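Local coordinates for protein signal recognition particle receptor FtsY (Sulfolobus acidocaldarius, PDB 5L3S) that serves as a receptor for the signal recognition particle and belongs to the SRP54-type nucleotide-binding proteins, with a helical bundle joined to a P-loop domain, at residues 115-126 and 147-157; 215-223 and 240-250. All coordinates share one frame; numbering follows the deposited sequence.

Contact 1. Residues 115-126 and 147-157; sequences TTTIAKVVNMLK and QLAYHASKLEV. With MG (magnesium ion), chain S; GNP (phosphoaminophosphonic acid-guanylate ester), chain R; G (guanosine-5'-monophosphate), chain K.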
loop_
_atom_site.group_PDB
_atom_site.type_symbol
_atom_site.label_atom_id
_atom_site.label_comp_id
_atom_site.label_asym_id
_atom_site.label_seq_id
_atom_site.Cartn_x
_atom_site.Cartn_y
_atom_site.Cartn_z
ATOM N N THR B 115 3.022 -1.649 -13.258
ATOM C CA THR B 115 2.889 -1.106 -14.612
ATOM C C THR B 115 3.616 0.225 -14.767
ATOM O O THR B 115 4.376 0.437 -15.714
ATOM C CB THR B 115 1.389 -0.992 -14.990
ATOM O OG1 THR B 115 0.807 -2.308 -15.005
ATOM C CG2 THR B 115 1.203 -0.306 -16.329
ATOM N N THR B 116 3.425 1.113 -13.803
ATOM C CA THR B 116 4.107 2.407 -13.833
ATOM C C THR B 116 5.631 2.258 -13.634
ATOM O O THR B 116 6.421 2.978 -14.247
ATOM C CB THR B 116 3.506 3.350 -12.760
ATOM O OG1 THR B 116 2.075 3.392 -12.929
ATOM C CG2 THR B 116 4.073 4.763 -12.895
ATOM N N THR B 117 6.037 1.316 -12.788
ATOM C CA THR B 117 7.464 1.080 -12.540
ATOM C C THR B 117 8.146 0.541 -13.800
ATOM O O THR B 117 9.289 0.876 -14.108
ATOM C CB THR B 117 7.666 0.117 -11.345
ATOM O OG1 THR B 117 7.100 0.710 -10.163
ATOM C CG2 THR B 117 9.174 -0.153 -11.108
ATOM N N ILE B 118 7.428 -0.276 -14.559
ATOM C CA ILE B 118 7.962 -0.757 -15.827
ATOM C C ILE B 118 8.279 0.399 -16.777
ATOM O O ILE B 118 9.348 0.436 -17.394
ATOM C CB ILE B 118 7.017 -1.782 -16.464
ATOM C CG1 ILE B 118 7.253 -3.135 -15.806
ATOM C CG2 ILE B 118 7.257 -1.883 -17.968
ATOM C CD1 ILE B 118 6.258 -4.166 -16.223
ATOM N N ALA B 119 7.381 1.374 -16.839
ATOM C CA ALA B 119 7.613 2.570 -17.644
ATOM C C ALA B 119 8.860 3.350 -17.199
ATOM O O ALA B 119 9.624 3.844 -18.030
ATOM C CB ALA B 119 6.374 3.463 -17.612
ATOM N N LYS B 120 9.059 3.479 -15.891
ATOM C CA LYS B 120 10.243 4.154 -15.380
ATOM C C LYS B 120 11.508 3.375 -15.730
ATOM O O LYS B 120 12.548 3.967 -16.031
ATOM C CB LYS B 120 10.169 4.295 -13.846
ATOM C CG LYS B 120 8.970 5.089 -13.334
ATOM C CD LYS B 120 8.986 5.122 -11.809
ATOM C CE LYS B 120 7.746 5.817 -11.248
ATOM N NZ LYS B 120 7.852 5.954 -9.754
ATOM N N VAL B 121 11.419 2.049 -15.656
ATOM C CA VAL B 121 12.557 1.199 -15.974
ATOM C C VAL B 121 12.899 1.320 -17.456
ATOM O O VAL B 121 14.068 1.436 -17.826
ATOM C CB VAL B 121 12.315 -0.272 -15.556
ATOM C CG1 VAL B 121 13.451 -1.174 -16.066
ATOM C CG2 VAL B 121 12.226 -0.381 -14.026
ATOM N N VAL B 122 11.888 1.310 -18.315
ATOM C CA VAL B 122 12.127 1.613 -19.729
ATOM C C VAL B 122 12.857 2.944 -19.909
ATOM O O VAL B 122 13.828 3.035 -20.664
ATOM C CB VAL B 122 10.804 1.688 -20.533
ATOM C CG1 VAL B 122 11.078 2.205 -21.959
ATOM C CG2 VAL B 122 10.145 0.330 -20.571
ATOM N N ASN B 123 12.373 3.983 -19.229
ATOM C CA ASN B 123 13.025 5.289 -19.315
ATOM C C ASN B 123 14.492 5.242 -18.885
ATOM O O ASN B 123 15.354 5.838 -19.527
ATOM C CB ASN B 123 12.286 6.340 -18.498
ATOM C CG ASN B 123 12.864 7.716 -18.683
ATOM O OD1 ASN B 123 12.741 8.306 -19.748
ATOM N ND2 ASN B 123 13.508 8.237 -17.645
ATOM N N MET B 124 14.776 4.508 -17.819
ATOM C CA MET B 124 16.143 4.426 -17.322
ATOM C C MET B 124 16.994 3.667 -18.342
ATOM O O MET B 124 18.108 4.076 -18.647
ATOM C CB MET B 124 16.191 3.748 -15.949
ATOM C CG MET B 124 17.614 3.541 -15.412
ATOM S SD MET B 124 17.561 2.638 -13.858
ATOM C CE MET B 124 16.604 1.195 -14.314
ATOM N N LEU B 125 16.447 2.585 -18.896
ATOM C CA LEU B 125 17.175 1.779 -19.889
ATOM C C LEU B 125 17.481 2.570 -21.167
ATOM O O LEU B 125 18.591 2.472 -21.727
ATOM C CB LEU B 125 16.409 0.482 -20.208
ATOM C CG LEU B 125 16.277 -0.526 -19.053
ATOM C CD1 LEU B 125 15.287 -1.658 -19.369
ATOM C CD2 LEU B 125 17.630 -1.110 -18.673
ATOM N N LYS B 126 16.509 3.356 -21.622
ATOM C CA LYS B 126 16.714 4.225 -22.777
ATOM C C LYS B 126 17.860 5.201 -22.561
ATOM O O LYS B 126 18.669 5.419 -23.467
ATOM C CB LYS B 126 15.452 5.009 -23.137
ATOM C CG LYS B 126 14.360 4.204 -23.788
ATOM C CD LYS B 126 13.578 5.066 -24.768
ATOM C CE LYS B 126 12.864 6.216 -24.070
ATOM N NZ LYS B 126 12.349 7.213 -25.055
ATOM N N GLN B 147 -3.436 0.945 -20.806
ATOM C CA GLN B 147 -2.588 1.690 -19.892
ATOM C C GLN B 147 -1.118 1.577 -20.348
ATOM O O GLN B 147 -0.403 2.578 -20.458
ATOM C CB GLN B 147 -2.744 1.126 -18.466
ATOM C CG GLN B 147 -2.034 1.952 -17.369
ATOM C CD GLN B 147 -2.017 1.264 -16.003
ATOM O OE1 GLN B 147 -2.514 0.143 -15.840
ATOM N NE2 GLN B 147 -1.449 1.946 -15.009
ATOM N N LEU B 148 -0.675 0.357 -20.628
ATOM C CA LEU B 148 0.718 0.161 -21.105
ATOM C C LEU B 148 0.941 0.747 -22.482
ATOM O O LEU B 148 2.031 1.233 -22.775
ATOM C CB LEU B 148 1.099 -1.321 -21.172
ATOM C CG LEU B 148 1.656 -2.044 -19.947
ATOM C CD1 LEU B 148 1.782 -3.523 -20.282
ATOM C CD2 LEU B 148 3.015 -1.464 -19.534
ATOM N N ALA B 149 -0.081 0.678 -23.341
ATOM C CA ALA B 149 0.035 1.203 -24.695
ATOM C C ALA B 149 0.291 2.713 -24.696
ATOM O O ALA B 149 1.052 3.221 -25.527
ATOM C CB ALA B 149 -1.210 0.846 -25.539
ATOM N N TYR B 150 -0.334 3.426 -23.761
ATOM C CA TYR B 150 -0.052 4.846 -23.577
ATOM C C TYR B 150 1.440 5.072 -23.222
ATOM O O TYR B 150 2.094 5.909 -23.824
ATOM C CB TYR B 150 -0.936 5.461 -22.472
ATOM C CG TYR B 150 -0.538 6.894 -22.156
ATOM C CD1 TYR B 150 -1.079 7.957 -22.866
ATOM C CD2 TYR B 150 0.402 7.176 -21.171
ATOM C CE1 TYR B 150 -0.695 9.265 -22.597
ATOM C CE2 TYR B 150 0.792 8.473 -20.907
ATOM C CZ TYR B 150 0.237 9.512 -21.618
ATOM O OH TYR B 150 0.622 10.808 -21.344
ATOM N N HIS B 151 1.951 4.358 -22.220
ATOM C CA HIS B 151 3.358 4.502 -21.824
ATOM C C HIS B 151 4.333 4.109 -22.951
ATOM O O HIS B 151 5.303 4.815 -23.211
ATOM C CB HIS B 151 3.660 3.656 -20.590
ATOM C CG HIS B 151 2.990 4.137 -19.334
ATOM N ND1 HIS B 151 3.161 5.412 -18.839
ATOM C CD2 HIS B 151 2.188 3.497 -18.453
ATOM C CE1 HIS B 151 2.486 5.539 -17.709
ATOM N NE2 HIS B 151 1.896 4.385 -17.444
ATOM N N ALA B 152 4.064 2.979 -23.602
ATOM C CA ALA B 152 4.900 2.512 -24.713
ATOM C C ALA B 152 4.985 3.543 -25.828
ATOM O O ALA B 152 6.054 3.784 -26.400
ATOM C CB ALA B 152 4.370 1.197 -25.256
ATOM N N SER B 153 3.851 4.148 -26.147
ATOM C CA SER B 153 3.806 5.187 -27.163
ATOM C C SER B 153 4.610 6.433 -26.764
ATOM O O SER B 153 5.353 6.998 -27.576
ATOM C CB SER B 153 2.351 5.548 -27.474
ATOM O OG SER B 153 2.282 6.644 -28.369
ATOM N N LYS B 154 4.463 6.868 -25.519
ATOM C CA LYS B 154 5.191 8.045 -25.058
ATOM C C LYS B 154 6.706 7.772 -24.936
ATOM O O LYS B 154 7.529 8.660 -25.180
ATOM C CB LYS B 154 4.612 8.529 -23.720
ATOM C CG LYS B 154 5.149 9.875 -23.254
ATOM C CD LYS B 154 4.260 10.472 -22.163
ATOM C CE LYS B 154 4.966 11.589 -21.398
ATOM N NZ LYS B 154 5.386 12.711 -22.286
ATOM N N LEU B 155 7.070 6.547 -24.555
ATOM C CA LEU B 155 8.489 6.175 -24.431
ATOM C C LEU B 155 9.072 5.757 -25.783
ATOM O O LEU B 155 10.280 5.547 -25.919
ATOM C CB LEU B 155 8.639 5.035 -23.429
ATOM C CG LEU B 155 8.231 5.382 -21.991
ATOM C CD1 LEU B 155 7.837 4.128 -21.278
ATOM C CD2 LEU B 155 9.376 6.078 -21.274
ATOM N N GLU B 156 8.198 5.640 -26.776
ATOM C CA GLU B 156 8.565 5.213 -28.132
ATOM C C GLU B 156 9.240 3.848 -28.145
ATOM O O GLU B 156 10.293 3.662 -28.755
ATOM C CB GLU B 156 9.437 6.260 -28.837
ATOM C CG GLU B 156 8.733 7.579 -29.078
ATOM C CD GLU B 156 9.591 8.570 -29.830
ATOM O OE1 GLU B 156 10.649 8.966 -29.301
ATOM O OE2 GLU B 156 9.212 8.954 -30.954
ATOM N N VAL B 157 8.644 2.898 -27.443
ATOM C CA VAL B 157 9.132 1.530 -27.478
ATOM C C VAL B 157 8.007 0.613 -27.900
ATOM O O VAL B 157 6.833 0.953 -27.746
ATOM C CB VAL B 157 9.685 1.073 -26.109
ATOM C CG1 VAL B 157 10.878 1.932 -25.714
ATOM C CG2 VAL B 157 8.606 1.124 -25.046
HETATM MG MG MG S . -0.630 -3.100 -13.635
HETATM P PG GNP R . -2.392 -3.457 -10.983
HETATM O O1G GNP R . -1.847 -3.846 -12.338
HETATM O O2G GNP R . -3.894 -3.211 -11.010
HETATM O O3G GNP R . -2.157 -4.484 -9.897
HETATM N N3B GNP R . -1.692 -2.093 -10.527
HETATM P PB GNP R . -0.084 -1.882 -10.652
HETATM O O1B GNP R . 0.354 -2.213 -12.007
HETATM O O2B GNP R . 0.580 -2.671 -9.603
HETATM O O3A GNP R . 0.134 -0.408 -10.383
HETATM P PA GNP R . 0.021 0.794 -11.331
HETATM O O1A GNP R . 1.269 0.939 -12.150
HETATM O O2A GNP R . -1.274 0.770 -12.078
HETATM O "O5'" GNP R . 0.064 2.046 -10.388
HETATM C "C5'" GNP R . -1.003 2.345 -9.432
HETATM C "C4'" GNP R . -0.981 3.832 -9.122
HETATM O "O4'" GNP R . 0.197 4.171 -8.300
HETATM C "C3'" GNP R . -0.891 4.719 -10.348
HETATM O "O3'" GNP R . -1.636 5.899 -10.105
HETATM C "C2'" GNP R . 0.608 5.056 -10.428
HETATM O "O2'" GNP R . 0.825 6.290 -11.089
HETATM C "C1'" GNP R . 0.872 5.236 -8.925
HETATM N N9 GNP R . 2.289 5.121 -8.587
HETATM C C8 GNP R . 3.173 4.134 -8.932
HETATM N N7 GNP R . 4.388 4.317 -8.445
HETATM C C5 GNP R . 4.271 5.506 -7.731
HETATM C C6 GNP R . 5.239 6.217 -6.990
HETATM O O6 GNP R . 6.429 5.902 -6.851
HETATM N N1 GNP R . 4.723 7.389 -6.429
HETATM C C2 GNP R . 3.402 7.793 -6.555
HETATM N N2 GNP R . 3.041 8.930 -5.963
HETATM N N3 GNP R . 2.489 7.126 -7.252
HETATM C C4 GNP R . 2.993 6.008 -7.811
HETATM O OP3 G K . -8.067 8.301 -19.535
HETATM P P G K . -7.350 8.623 -20.790
HETATM O OP1 G K . -6.125 7.778 -20.858
HETATM O OP2 G K . -8.321 8.547 -21.905
HETATM O "O5'" G K . -6.880 10.144 -20.719
HETATM C "C5'" G K . -6.007 10.604 -19.691
HETATM C "C4'" G K . -4.567 10.278 -20.002
HETATM O "O4'" G K . -4.193 10.888 -21.267
HETATM C "C3'" G K . -3.542 10.758 -18.976
HETATM O "O3'" G K . -2.485 9.804 -18.885
HETATM C "C2'" G K . -3.003 12.035 -19.609
HETATM O "O2'" G K . -1.706 12.392 -19.181
HETATM C "C1'" G K . -3.028 11.668 -21.088
HETATM N N9 G K . -3.081 12.811 -22.001
HETATM C C8 G K . -4.157 13.622 -22.278
HETATM N N7 G K . -3.880 14.554 -23.152
HETATM C C5 G K . -2.546 14.339 -23.476
HETATM C C6 G K . -1.687 15.032 -24.371
HETATM O O6 G K . -1.942 16.011 -25.084
HETATM N N1 G K . -0.411 14.474 -24.390
HETATM C C2 G K . -0.005 13.393 -23.647
HETATM N N2 G K . 1.270 13.003 -23.803
HETATM N N3 G K . -0.793 12.740 -22.811
HETATM C C4 G K . -2.040 13.262 -22.779
HETATM O O HOH W 1 0.468 4.212 -15.094
HETATM O O HOH W 2 10.261 9.548 -25.670
HETATM O O HOH W 3 12.965 8.503 -27.290
HETATM O O HOH W 4 -1.627 -1.308 -13.895
HETATM O O HOH W 5 0.717 -4.676 -13.693
HETATM O O HOH W 6 -1.740 -3.846 -15.243
#
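Helices 115-126 and 147-155 run nearly parallel, their axes 13° apart and 10.3 Å at closest approach, with Ala119 opposite His151. At the nucleotide end, CG2 of Thr115 meets the amide of Gln147, 3.6 Å from CD. That methyl stands anti to the backbone N, which leaves OG1 on the other branch to bind magnesium at 2.1 Å, as in P-loop NTPases, whose Walker A motif probably ends here; Asp190 also holds this oxygen. From the extended Gln147, NE2 donates an almost straight hydrogen bond (N-H...O 177°, 3.2 Å) to GNP O2A, while OE1 bonds to Arg141 and a magnesium-bound water. A second water joins Thr116 OG1, Gln147 NE2 and His151 NE2, reaching the imidazole in its plane. Ala119 CB lies over one face of that ring, 4.1 Å from its centroid, in a CH-pi contact; Tyr279 holds ND1. Farther along, Leu155 CD1 packs on Val122 CG1 at 3.8 Å, and Val157 meets the same methyl tip to tip. Lys126, bent at chi2 and chi3, donates a 2.8 Å hydrogen bond from NZ to Leu155 O, beside the Schellman motif with Glu156 as C-prime residue. Polar groups thus flank an apolar seam, and the Thr115-Gln147 end links magnesium and alpha-phosphate across two helices.

Contact 2. Residues 215-223 and 240-250; sequences DFRILILDS and VGYDAVILTKV. With GNP (phosphoaminophosphonic acid-guanylate ester), chain R; GOL (glycerol), chain C.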
loop_
_atom_site.group_PDB
_atom_site.type_symbol
_atom_site.label_atom_id
_atom_site.label_comp_id
_atom_site.label_asym_id
_atom_site.label_seq_id
_atom_site.Cartn_x
_atom_site.Cartn_y
_atom_site.Cartn_z
ATOM N N ASP B 215 15.653 -13.683 -16.649
ATOM C CA ASP B 215 17.003 -13.533 -16.142
ATOM C C ASP B 215 16.994 -12.756 -14.831
ATOM O O ASP B 215 17.939 -12.832 -14.059
ATOM C CB ASP B 215 17.882 -12.834 -17.173
ATOM C CG ASP B 215 17.958 -13.603 -18.474
ATOM O OD1 ASP B 215 18.738 -14.567 -18.531
ATOM O OD2 ASP B 215 17.226 -13.258 -19.423
ATOM N N PHE B 216 15.923 -12.018 -14.580
ATOM C CA PHE B 216 15.818 -11.230 -13.351
ATOM C C PHE B 216 14.358 -11.150 -12.965
ATOM O O PHE B 216 13.514 -10.904 -13.815
ATOM C CB PHE B 216 16.376 -9.820 -13.571
ATOM C CG PHE B 216 16.918 -9.164 -12.319
ATOM C CD1 PHE B 216 18.076 -9.634 -11.716
ATOM C CD2 PHE B 216 16.289 -8.055 -11.775
ATOM C CE1 PHE B 216 18.585 -9.027 -10.569
ATOM C CE2 PHE B 216 16.791 -7.443 -10.630
ATOM C CZ PHE B 216 17.945 -7.933 -10.027
ATOM N N ARG B 217 14.053 -11.346 -11.679
ATOM C CA ARG B 217 12.672 -11.275 -11.214
ATOM C C ARG B 217 12.557 -10.189 -10.140
ATOM O O ARG B 217 13.325 -10.188 -9.190
ATOM C CB ARG B 217 12.234 -12.606 -10.596
ATOM C CG ARG B 217 12.361 -13.834 -11.461
ATOM C CD ARG B 217 12.005 -15.057 -10.637
ATOM N NE ARG B 217 12.150 -16.292 -11.390
ATOM C CZ ARG B 217 11.790 -17.492 -10.943
ATOM N NH1 ARG B 217 11.264 -17.624 -9.731
ATOM N NH2 ARG B 217 11.963 -18.562 -11.710
ATOM N N ILE B 218 11.606 -9.273 -10.299
ATOM C CA ILE B 218 11.478 -8.148 -9.388
ATOM C C ILE B 218 10.102 -8.127 -8.731
ATOM O O ILE B 218 9.083 -8.040 -9.410
ATOM C CB ILE B 218 11.696 -6.798 -10.095
ATOM C CG1 ILE B 218 13.087 -6.760 -10.747
ATOM C CG2 ILE B 218 11.542 -5.644 -9.100
ATOM C CD1 ILE B 218 13.374 -5.475 -11.496
ATOM N N LEU B 219 10.098 -8.209 -7.408
ATOM C CA LEU B 219 8.878 -8.039 -6.632
ATOM C C LEU B 219 8.680 -6.555 -6.393
ATOM O O LEU B 219 9.619 -5.844 -6.014
ATOM C CB LEU B 219 8.994 -8.774 -5.297
ATOM C CG LEU B 219 7.863 -8.482 -4.290
ATOM C CD1 LEU B 219 6.529 -8.972 -4.809
ATOM C CD2 LEU B 219 8.214 -9.077 -2.895
ATOM N N ILE B 220 7.462 -6.076 -6.639
ATOM C CA ILE B 220 7.125 -4.696 -6.314
ATOM C C ILE B 220 6.389 -4.625 -4.965
ATOM O O ILE B 220 5.415 -5.336 -4.753
ATOM C CB ILE B 220 6.263 -4.048 -7.412
ATOM C CG1 ILE B 220 6.942 -4.190 -8.788
ATOM C CG2 ILE B 220 6.018 -2.585 -7.082
ATOM C CD1 ILE B 220 8.353 -3.622 -8.809
ATOM N N LEU B 221 6.898 -3.800 -4.053
ATOM C CA LEU B 221 6.250 -3.547 -2.764
ATOM C C LEU B 221 5.925 -2.058 -2.628
ATOM O O LEU B 221 6.691 -1.200 -3.067
ATOM C CB LEU B 221 7.147 -4.016 -1.588
ATOM C CG LEU B 221 7.467 -5.521 -1.521
ATOM C CD1 LEU B 221 8.532 -5.851 -0.474
ATOM C CD2 LEU B 221 6.193 -6.353 -1.260
ATOM N N ASP B 222 4.779 -1.765 -2.012
ATOM C CA ASP B 222 4.323 -0.408 -1.739
ATOM C C ASP B 222 4.943 0.073 -0.425
ATOM O O ASP B 222 4.734 -0.542 0.622
ATOM C CB ASP B 222 2.783 -0.436 -1.587
ATOM C CG ASP B 222 2.147 0.948 -1.576
ATOM O OD1 ASP B 222 2.778 1.916 -1.099
ATOM O OD2 ASP B 222 0.990 1.061 -2.058
ATOM N N SER B 223 5.682 1.179 -0.458
ATOM C CA SER B 223 6.335 1.661 0.771
ATOM C C SER B 223 5.364 2.208 1.820
ATOM O O SER B 223 5.757 2.399 2.974
ATOM C CB SER B 223 7.407 2.702 0.472
ATOM O OG SER B 223 6.830 3.910 0.020
ATOM N N VAL B 240 7.284 -18.445 -5.159
ATOM C CA VAL B 240 7.681 -18.016 -6.496
ATOM C C VAL B 240 9.201 -17.832 -6.591
ATOM O O VAL B 240 9.856 -18.418 -7.465
ATOM C CB VAL B 240 6.975 -16.691 -6.858
ATOM C CG1 VAL B 240 7.339 -16.247 -8.275
ATOM C CG2 VAL B 240 5.459 -16.817 -6.700
ATOM N N GLY B 241 9.758 -17.032 -5.675
ATOM C CA GLY B 241 11.171 -16.667 -5.714
ATOM C C GLY B 241 11.400 -15.417 -6.556
ATOM O O GLY B 241 10.781 -15.244 -7.610
ATOM N N TYR B 242 12.260 -14.521 -6.080
ATOM C CA TYR B 242 12.599 -13.312 -6.835
ATOM C C TYR B 242 14.022 -12.886 -6.481
ATOM O O TYR B 242 14.613 -13.402 -5.527
ATOM C CB TYR B 242 11.605 -12.177 -6.569
ATOM C CG TYR B 242 11.401 -11.870 -5.096
ATOM C CD1 TYR B 242 10.417 -12.536 -4.362
ATOM C CD2 TYR B 242 12.187 -10.927 -4.440
ATOM C CE1 TYR B 242 10.223 -12.281 -3.011
ATOM C CE2 TYR B 242 11.997 -10.656 -3.083
ATOM C CZ TYR B 242 11.007 -11.340 -2.379
ATOM O OH TYR B 242 10.810 -11.098 -1.043
ATOM N N ASP B 243 14.568 -11.942 -7.241
ATOM C CA ASP B 243 15.970 -11.546 -7.082
ATOM C C ASP B 243 16.130 -10.235 -6.313
ATOM O O ASP B 243 17.107 -10.049 -5.585
ATOM C CB ASP B 243 16.631 -11.406 -8.452
ATOM C CG ASP B 243 16.577 -12.689 -9.251
ATOM O OD1 ASP B 243 17.199 -13.673 -8.812
ATOM O OD2 ASP B 243 15.919 -12.713 -10.312
ATOM N N ALA B 244 15.182 -9.323 -6.504
ATOM C CA ALA B 244 15.251 -8.002 -5.882
ATOM C C ALA B 244 13.876 -7.343 -5.760
ATOM O O ALA B 244 12.886 -7.832 -6.297
ATOM C CB ALA B 244 16.190 -7.098 -6.641
ATOM N N VAL B 245 13.836 -6.215 -5.057
ATOM C CA VAL B 245 12.583 -5.519 -4.822
ATOM C C VAL B 245 12.722 -4.088 -5.320
ATOM O O VAL B 245 13.797 -3.484 -5.203
ATOM C CB VAL B 245 12.274 -5.514 -3.301
ATOM C CG1 VAL B 245 11.190 -4.508 -2.951
ATOM C CG2 VAL B 245 11.894 -6.918 -2.839
ATOM N N ILE B 246 11.641 -3.550 -5.869
ATOM C CA ILE B 246 11.517 -2.110 -6.042
ATOM C C ILE B 246 10.393 -1.616 -5.115
ATOM O O ILE B 246 9.302 -2.176 -5.112
ATOM C CB ILE B 246 11.249 -1.733 -7.528
ATOM C CG1 ILE B 246 12.509 -2.013 -8.371
ATOM C CG2 ILE B 246 10.825 -0.263 -7.652
ATOM C CD1 ILE B 246 12.314 -1.825 -9.900
ATOM N N LEU B 247 10.690 -0.591 -4.316
ATOM C CA LEU B 247 9.715 0.007 -3.398
ATOM C C LEU B 247 9.130 1.253 -4.033
ATOM O O LEU B 247 9.882 2.128 -4.470
ATOM C CB LEU B 247 10.416 0.435 -2.100
ATOM C CG LEU B 247 11.093 -0.634 -1.254
ATOM C CD1 LEU B 247 11.567 -0.020 0.071
ATOM C CD2 LEU B 247 10.114 -1.762 -1.001
ATOM N N THR B 248 7.800 1.359 -4.061
ATOM C CA THR B 248 7.142 2.496 -4.706
ATOM C C THR B 248 6.535 3.495 -3.714
ATOM O O THR B 248 6.388 3.197 -2.528
ATOM C CB THR B 248 5.974 2.010 -5.587
ATOM O OG1 THR B 248 5.024 1.344 -4.753
ATOM C CG2 THR B 248 6.479 1.034 -6.679
ATOM N N LYS B 249 6.177 4.674 -4.225
ATOM C CA LYS B 249 5.393 5.656 -3.489
ATOM C C LYS B 249 6.120 6.188 -2.266
ATOM O O LYS B 249 5.499 6.578 -1.292
ATOM C CB LYS B 249 4.018 5.080 -3.098
ATOM C CG LYS B 249 3.223 4.542 -4.288
ATOM C CD LYS B 249 1.904 3.860 -3.837
ATOM C CE LYS B 249 1.347 2.973 -4.986
ATOM N NZ LYS B 249 0.162 2.155 -4.558
ATOM N N VAL B 250 7.447 6.203 -2.338
ATOM C CA VAL B 250 8.273 6.683 -1.235
ATOM C C VAL B 250 8.039 8.185 -1.065
ATOM O O VAL B 250 8.221 8.744 0.023
ATOM C CB VAL B 250 9.754 6.322 -1.503
ATOM C CG1 VAL B 250 10.690 7.056 -0.571
ATOM C CG2 VAL B 250 9.933 4.810 -1.377
HETATM P PG GNP R . -2.392 -3.457 -10.983
HETATM O O1G GNP R . -1.847 -3.846 -12.338
HETATM O O2G GNP R . -3.894 -3.211 -11.010
HETATM O O3G GNP R . -2.157 -4.484 -9.897
HETATM N N3B GNP R . -1.692 -2.093 -10.527
HETATM P PB GNP R . -0.084 -1.882 -10.652
HETATM O O1B GNP R . 0.354 -2.213 -12.007
HETATM O O2B GNP R . 0.580 -2.671 -9.603
HETATM O O3A GNP R . 0.134 -0.408 -10.383
HETATM P PA GNP R . 0.021 0.794 -11.331
HETATM O O1A GNP R . 1.269 0.939 -12.150
HETATM O O2A GNP R . -1.274 0.770 -12.078
HETATM O "O5'" GNP R . 0.064 2.046 -10.388
HETATM C "C5'" GNP R . -1.003 2.345 -9.432
HETATM C "C4'" GNP R . -0.981 3.832 -9.122
HETATM O "O4'" GNP R . 0.197 4.171 -8.300
HETATM C "C3'" GNP R . -0.891 4.719 -10.348
HETATM O "O3'" GNP R . -1.636 5.899 -10.105
HETATM C "C2'" GNP R . 0.608 5.056 -10.428
HETATM O "O2'" GNP R . 0.825 6.290 -11.089
HETATM C "C1'" GNP R . 0.872 5.236 -8.925
HETATM N N9 GNP R . 2.289 5.121 -8.587
HETATM C C8 GNP R . 3.173 4.134 -8.932
HETATM N N7 GNP R . 4.388 4.317 -8.445
HETATM C C5 GNP R . 4.271 5.506 -7.731
HETATM C C6 GNP R . 5.239 6.217 -6.990
HETATM O O6 GNP R . 6.429 5.902 -6.851
HETATM N N1 GNP R . 4.723 7.389 -6.429
HETATM C C2 GNP R . 3.402 7.793 -6.555
HETATM N N2 GNP R . 3.041 8.930 -5.963
HETATM N N3 GNP R . 2.489 7.126 -7.252
HETATM C C4 GNP R . 2.993 6.008 -7.811
HETATM C C1 GOL C . 9.175 -21.311 -11.795
HETATM O O1 GOL C . 7.816 -21.672 -11.698
HETATM C C2 GOL C . 9.621 -20.580 -10.533
HETATM O O2 GOL C . 8.602 -20.618 -9.554
HETATM C C3 GOL C . 10.889 -21.243 -10.004
HETATM O O3 GOL C . 11.546 -20.371 -9.112
#
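Thr248 O is gripped twice by Ser223, by the backbone N at 3.0 Å and by OG at 2.7 Å. The serine's chi1 of 70° turns OG back over the backbone, to the carbonyl its own N already holds. Beside it, Lys249 NZ forms a 2.9 Å salt bridge with Asp222 OD2, coming from above the carboxylate plane; the amine is also bonded to Gly111 O and to the backbone of another protein chain. Lys249 N donates to GNP O6 at 2.9 Å, and its CG lies 3.7 Å from GNP C5. Thr248 to Asp251, which also bonds GNP, fits the TKxD guanine-specificity motif of P-loop GTPases. Parallel backbone bonds run from Leu219 N to Ala244 O through to Thr248 N on Leu221 O, within a beta-alpha-beta crossover. On one side of the sheet Leu219 CB sits over the centre of the Tyr242 ring, whose OH bonds to Ala233 of helix 228-239; on the other, Ile220 CD1 lies alongside Ile246, 3.7 Å from CB. At the far end Asp243 OD2 takes Arg217 N at 2.7 Å through its anti lone pair. The residues after these inner strands thus join their C-terminal ends to the guanine pocket, Asp222 probably offsetting the lysine charge.

How the contacts relate
From the N terminus, helix 114-127 follows strand 102-107 and the probable P-loop. The chain passes through strand 132-137 before helix 144-155 returns to close contact 1, pairing two helices packed against strands 132-137 and 186-191. Contact 2 opens only later: strand 216-222 lies next to strand 102-107, and helix 228-239 crosses over to strand 244-248, completing a beta-alpha-beta unit. The two contacts therefore stand in series, neither nested nor crossed, with centres about 17 Å apart. Thr117 joins them directly, its OG1 3.6 Å from Thr248 CG2 and its CG2 against Ile246 CD1. Both reach the same GNP, contact 1 mainly at the phosphates and contact 2 at the base.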